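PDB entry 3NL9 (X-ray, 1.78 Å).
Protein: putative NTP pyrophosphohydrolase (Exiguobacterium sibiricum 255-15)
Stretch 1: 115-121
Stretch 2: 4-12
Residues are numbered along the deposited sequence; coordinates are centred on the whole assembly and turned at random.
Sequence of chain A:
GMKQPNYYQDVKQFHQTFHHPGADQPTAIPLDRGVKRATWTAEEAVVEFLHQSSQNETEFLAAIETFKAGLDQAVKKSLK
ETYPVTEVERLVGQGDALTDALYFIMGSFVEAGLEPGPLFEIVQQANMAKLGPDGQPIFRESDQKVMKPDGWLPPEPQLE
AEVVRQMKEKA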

ATOM      1  N   GLU A 115      13.100  -6.252  -5.161  1.00 22.49           N
ATOM      2  CA  GLU A 115      13.315  -6.073  -3.729  1.00 20.59           C
ATOM      3  C   GLU A 115      13.043  -4.615  -3.462  1.00 19.79           C
ATOM      4  O   GLU A 115      13.623  -3.750  -4.153  1.00 20.73           O
ATOM      5  CB  GLU A 115      14.728  -6.528  -3.349  1.00 24.61           C
ATOM      6  CG  GLU A 115      14.815  -8.018  -3.407  1.00 28.56           C
ATOM      7  CD  GLU A 115      16.197  -8.583  -3.234  1.00 43.41           C
ATOM      8  OE1 GLU A 115      17.137  -7.823  -2.914  1.00 42.94           O
ATOM      9  OE2 GLU A 115      16.319  -9.815  -3.440  1.00 39.06           O
ATOM     10  N   PRO A 116      12.091  -4.323  -2.544  1.00 18.64           N
ATOM     11  CA  PRO A 116      11.656  -2.938  -2.305  1.00 17.81           C
ATOM     12  C   PRO A 116      12.611  -2.068  -1.483  1.00 19.94           C
ATOM     13  O   PRO A 116      12.581  -0.829  -1.599  1.00 18.34           O
ATOM     14  CB  PRO A 116      10.337  -3.115  -1.510  1.00 18.67           C
ATOM     15  CG  PRO A 116      10.492  -4.371  -0.806  1.00 21.91           C
ATOM     16  CD  PRO A 116      11.214  -5.272  -1.825  1.00 17.30           C
ATOM     17  N   GLY A 117      13.407  -2.686  -0.621  1.00 18.34           N
ATOM     18  CA  GLY A 117      14.256  -1.920   0.303  1.00 20.42           C
ATOM     19  C   GLY A 117      15.120  -0.829  -0.344  1.00 19.61           C
ATOM     20  O   GLY A 117      15.086   0.333   0.081  1.00 20.28           O
ATOM     21  N   PRO A 118      15.885  -1.186  -1.364  1.00 19.78           N
ATOM     22  CA  PRO A 118      16.771  -0.203  -2.025  1.00 19.99           C
ATOM     23  C   PRO A 118      16.019   0.881  -2.760  1.00 19.48           C
ATOM     24  O   PRO A 118      16.484   2.015  -2.836  1.00 18.29           O
ATOM     25  CB  PRO A 118      17.577  -1.058  -3.000  1.00 19.50           C
ATOM     26  CG  PRO A 118      17.545  -2.443  -2.410  1.00 23.52           C
ATOM     27  CD  PRO A 118      16.184  -2.567  -1.789  1.00 21.23           C
ATOM     28  N   LEU A 119      14.846   0.540  -3.309  1.00 18.01           N
ATOM     29  CA  LEU A 119      14.019   1.533  -3.954  1.00 17.24           C
ATOM     30  C   LEU A 119      13.428   2.494  -2.933  1.00 16.74           C
ATOM     31  O   LEU A 119      13.433   3.710  -3.143  1.00 18.19           O
ATOM     32  CB  LEU A 119      12.904   0.856  -4.763  1.00 14.33           C
ATOM     33  CG  LEU A 119      13.331  -0.066  -5.922  1.00 19.04           C
ATOM     34  CD1 LEU A 119      12.101  -0.901  -6.428  1.00 18.74           C
ATOM     35  CD2 LEU A 119      13.941   0.722  -7.073  1.00 24.63           C
ATOM     36  N   PHE A 120      12.884   1.951  -1.839  1.00 16.28           N
ATOM     37  CA  PHE A 120      12.367   2.796  -0.754  1.00 16.14           C
ATOM     38  C   PHE A 120      13.495   3.736  -0.228  1.00 15.56           C
ATOM     39  O   PHE A 120      13.258   4.903   0.028  1.00 20.63           O
ATOM     40  CB  PHE A 120      11.808   1.925   0.402  1.00 15.89           C
ATOM     41  CG  PHE A 120      11.381   2.726   1.619  1.00 16.90           C
ATOM     42  CD1 PHE A 120      12.297   3.109   2.556  1.00 17.69           C
ATOM     43  CD2 PHE A 120      10.049   3.079   1.799  1.00 18.07           C
ATOM     44  CE1 PHE A 120      11.925   3.830   3.662  1.00 18.60           C
ATOM     45  CE2 PHE A 120       9.648   3.806   2.939  1.00 20.17           C
ATOM     46  CZ  PHE A 120      10.580   4.181   3.856  1.00 22.13           C
ATOM     47  N   GLU A 121      14.700   3.205  -0.062  1.00 16.68           N
ATOM     48  CA  GLU A 121      15.860   4.011   0.405  1.00 18.89           C
ATOM     49  C   GLU A 121      16.124   5.232  -0.495  1.00 15.87           C
ATOM     50  O   GLU A 121      16.407   6.314  -0.012  1.00 19.72           O
ATOM     51  CB  GLU A 121      17.107   3.120   0.483  1.00 20.62           C
ATOM     52  CG  GLU A 121      18.336   3.804   1.055  1.00 34.02           C
ATOM     53  CD  GLU A 121      19.523   2.826   1.226  1.00 45.57           C
ATOM     54  OE1 GLU A 121      19.301   1.589   1.275  1.00 54.51           O
ATOM     55  OE2 GLU A 121      20.671   3.306   1.323  1.00 55.29           O
TER
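Stretch 2 4-12: QPNYYQDVK

Stretch 2 enters as an extended segment, Gln 4 to Asn 6, and then turns into a helix that begins at Tyr 7 and continues past Lys 12, running almost parallel to the helix of stretch 1, their directions 9° apart. Asn 6 caps the start of this helix, its OD1 accepting from Gln 9 N at 3.1 Å. The helix axes come no closer than 11.9 Å, a wide gap that large side chains must bridge. The backbones come closest in the lead-in, where the CA atoms of Gln 4 and Gly 117 are 5.6 Å apart.

The main bump is Phe 120, which points toward stretch 2 with chi1 in t and loses more surface to the contact than any other residue here. Its hollow is lined by Pro 5, Tyr 7, Asp 10 and Val 11. Tyr 7 presents its edge to one face of the phenylalanine ring, with planes at 83°, centroids 4.7 Å apart and Tyr 7 CD1 at 3.5 Å from Phe 120 CG. At the edge of the same ring, Phe 120 CE1 approaches Asp 10 OD2 at 3.5 Å and Phe 120 CZ meets Val 11 CG2 at 4.1 Å. Pro 5 CB adds an apolar contact to Phe 120 CD1 at 4.0 Å.

The second fit is built around an absence. Gly 117 leaves its backbone bare, and Pro 5 CG settles 3.4 Å from Gly 117 O and Tyr 7 OH reaches to 3.4 Å from Gly 117 CA. A CB at Gly 117 would lie only 3.1 Å from Pro 5 CD, a tight approach. Beside it, Pro 116 CG rests 3.8 Å from Tyr 7 OH.

No hydrogen bond crosses between the stretches. The rule is one of shape: two aromatic rings, edge to face, fill the gap between the helices, and a glycine admits the lead-in.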

ATOM      1  N   GLN A   4      17.723  -4.291   5.324  1.00 55.14           N
ATOM      2  CA  GLN A   4      16.328  -3.821   5.195  1.00 51.23           C
ATOM      3  C   GLN A   4      16.120  -2.448   5.877  1.00 46.72           C
ATOM      4  O   GLN A   4      16.517  -2.271   7.033  1.00 46.20           O
ATOM      5  CB  GLN A   4      15.378  -4.868   5.788  1.00 51.40           C
ATOM      6  CG  GLN A   4      13.902  -4.675   5.410  1.00 51.40           C
ATOM      7  CD  GLN A   4      12.944  -5.368   6.373  1.00 49.23           C
ATOM      8  OE1 GLN A   4      13.322  -5.736   7.486  1.00 60.06           O
ATOM      9  NE2 GLN A   4      11.701  -5.553   5.946  1.00 30.31           N
ATOM     10  N   PRO A   5      15.498  -1.468   5.167  1.00 40.82           N
ATOM     11  CA  PRO A   5      15.293  -0.167   5.818  1.00 36.44           C
ATOM     12  C   PRO A   5      14.266  -0.252   6.950  1.00 31.96           C
ATOM     13  O   PRO A   5      13.377  -1.101   6.890  1.00 31.38           O
ATOM     14  CB  PRO A   5      14.773   0.751   4.686  1.00 37.94           C
ATOM     15  CG  PRO A   5      14.803  -0.048   3.418  1.00 36.63           C
ATOM     16  CD  PRO A   5      14.931  -1.510   3.804  1.00 40.71           C
ATOM     17  N   ASN A   6      14.378   0.613   7.956  1.00 26.09           N
ATOM     18  CA  ASN A   6      13.294   0.765   8.928  1.00 27.29           C
ATOM     19  C   ASN A   6      12.255   1.703   8.345  1.00 22.09           C
ATOM     20  O   ASN A   6      12.262   2.936   8.614  1.00 21.24           O
ATOM     21  CB  ASN A   6      13.720   1.255  10.331  1.00 24.57           C
ATOM     22  CG  ASN A   6      12.571   1.020  11.402  1.00 38.62           C
ATOM     23  OD1 ASN A   6      11.326   1.116  11.114  1.00 25.37           O
ATOM     24  ND2 ASN A   6      12.993   0.682  12.618  1.00 42.25           N
ATOM     25  N   TYR A   7      11.365   1.092   7.566  1.00 21.49           N
ATOM     26  CA  TYR A   7      10.353   1.805   6.810  1.00 20.13           C
ATOM     27  C   TYR A   7       9.561   2.768   7.652  1.00 19.26           C
ATOM     28  O   TYR A   7       9.436   3.943   7.300  1.00 20.31           O
ATOM     29  CB  TYR A   7       9.376   0.827   6.156  1.00 20.16           C
ATOM     30  CG  TYR A   7      10.001  -0.120   5.155  1.00 17.96           C
ATOM     31  CD1 TYR A   7      10.425   0.322   3.907  1.00 22.54           C
ATOM     32  CD2 TYR A   7      10.158  -1.462   5.446  1.00 22.47           C
ATOM     33  CE1 TYR A   7      11.001  -0.564   2.976  1.00 20.87           C
ATOM     34  CE2 TYR A   7      10.736  -2.339   4.532  1.00 26.75           C
ATOM     35  CZ  TYR A   7      11.146  -1.894   3.299  1.00 23.90           C
ATOM     36  OH  TYR A   7      11.702  -2.802   2.405  1.00 22.28           O
ATOM     37  N   TYR A   8       9.018   2.271   8.772  1.00 19.39           N
ATOM     38  CA  TYR A   8       8.139   3.085   9.606  1.00 19.17           C
ATOM     39  C   TYR A   8       8.904   4.257  10.238  1.00 18.92           C
ATOM     40  O   TYR A   8       8.405   5.393  10.283  1.00 18.74           O
ATOM     41  CB  TYR A   8       7.469   2.195  10.694  1.00 19.22           C
ATOM     42  CG  TYR A   8       6.616   2.970  11.688  1.00 21.80           C
ATOM     43  CD1 TYR A   8       5.354   3.464  11.347  1.00 19.61           C
ATOM     44  CD2 TYR A   8       7.100   3.254  12.953  1.00 20.29           C
ATOM     45  CE1 TYR A   8       4.580   4.195  12.291  1.00 18.68           C
ATOM     46  CE2 TYR A   8       6.353   3.965  13.874  1.00 30.24           C
ATOM     47  CZ  TYR A   8       5.097   4.438  13.542  1.00 25.18           C
ATOM     48  OH  TYR A   8       4.375   5.141  14.493  1.00 25.30           O
ATOM     49  N   GLN A   9      10.094   3.992  10.769  1.00 20.25           N
ATOM     50  CA  GLN A   9      10.887   5.072  11.395  1.00 20.60           C
ATOM     51  C   GLN A   9      11.304   6.114  10.350  1.00 20.04           C
ATOM     52  O   GLN A   9      11.312   7.291  10.648  1.00 17.09           O
ATOM     53  CB  GLN A   9      12.096   4.522  12.142  1.00 21.92           C
ATOM     54  CG  GLN A   9      11.684   3.670  13.398  1.00 27.32           C
ATOM     55  CD  GLN A   9      10.911   4.465  14.440  1.00 34.61           C
ATOM     56  OE1 GLN A   9      11.131   5.674  14.605  1.00 43.15           O
ATOM     57  NE2 GLN A   9      10.018   3.785  15.178  1.00 35.60           N
ATOM     58  N   ASP A  10      11.576   5.673   9.120  1.00 17.57           N
ATOM     59  CA  ASP A  10      11.994   6.592   8.033  1.00 17.12           C
ATOM     60  C   ASP A  10      10.847   7.536   7.637  1.00 15.68           C
ATOM     61  O   ASP A  10      11.019   8.749   7.568  1.00 15.54           O
ATOM     62  CB  ASP A  10      12.464   5.796   6.815  1.00 16.33           C
ATOM     63  CG  ASP A  10      13.905   5.221   6.970  1.00 24.19           C
ATOM     64  OD1 ASP A  10      14.620   5.556   7.924  1.00 21.46           O
ATOM     65  OD2 ASP A  10      14.315   4.417   6.114  1.00 25.48           O
ATOM     66  N   VAL A  11       9.636   6.999   7.451  1.00 15.73           N
ATOM     67  CA  VAL A  11       8.479   7.864   7.180  1.00 14.92           C
ATOM     68  C   VAL A  11       8.111   8.714   8.377  1.00 16.83           C
ATOM     69  O   VAL A  11       7.718   9.851   8.218  1.00 18.34           O
ATOM     70  CB  VAL A  11       7.236   7.114   6.711  1.00 16.43           C
ATOM     71  CG1 VAL A  11       6.065   8.126   6.423  1.00 12.00           C
ATOM     72  CG2 VAL A  11       7.565   6.352   5.495  1.00 11.08           C
ATOM     73  N   LYS A  12       8.227   8.158   9.583  1.00 18.17           N
ATOM     74  CA  LYS A  12       7.968   8.941  10.780  1.00 20.24           C
ATOM     75  C   LYS A  12       8.894  10.154  10.819  1.00 19.69           C
ATOM     76  O   LYS A  12       8.485  11.293  11.116  1.00 14.98           O
ATOM     77  CB  LYS A  12       8.153   8.054  12.011  1.00 21.74           C
ATOM     78  CG  LYS A  12       7.805   8.749  13.310  1.00 22.93           C
ATOM     79  CD  LYS A  12       7.772   7.767  14.458  1.00 27.89           C
ATOM     80  CE  LYS A  12       7.675   8.526  15.772  1.00 35.49           C
ATOM     81  NZ  LYS A  12       7.351   7.623  16.896  1.00 37.38           N
TER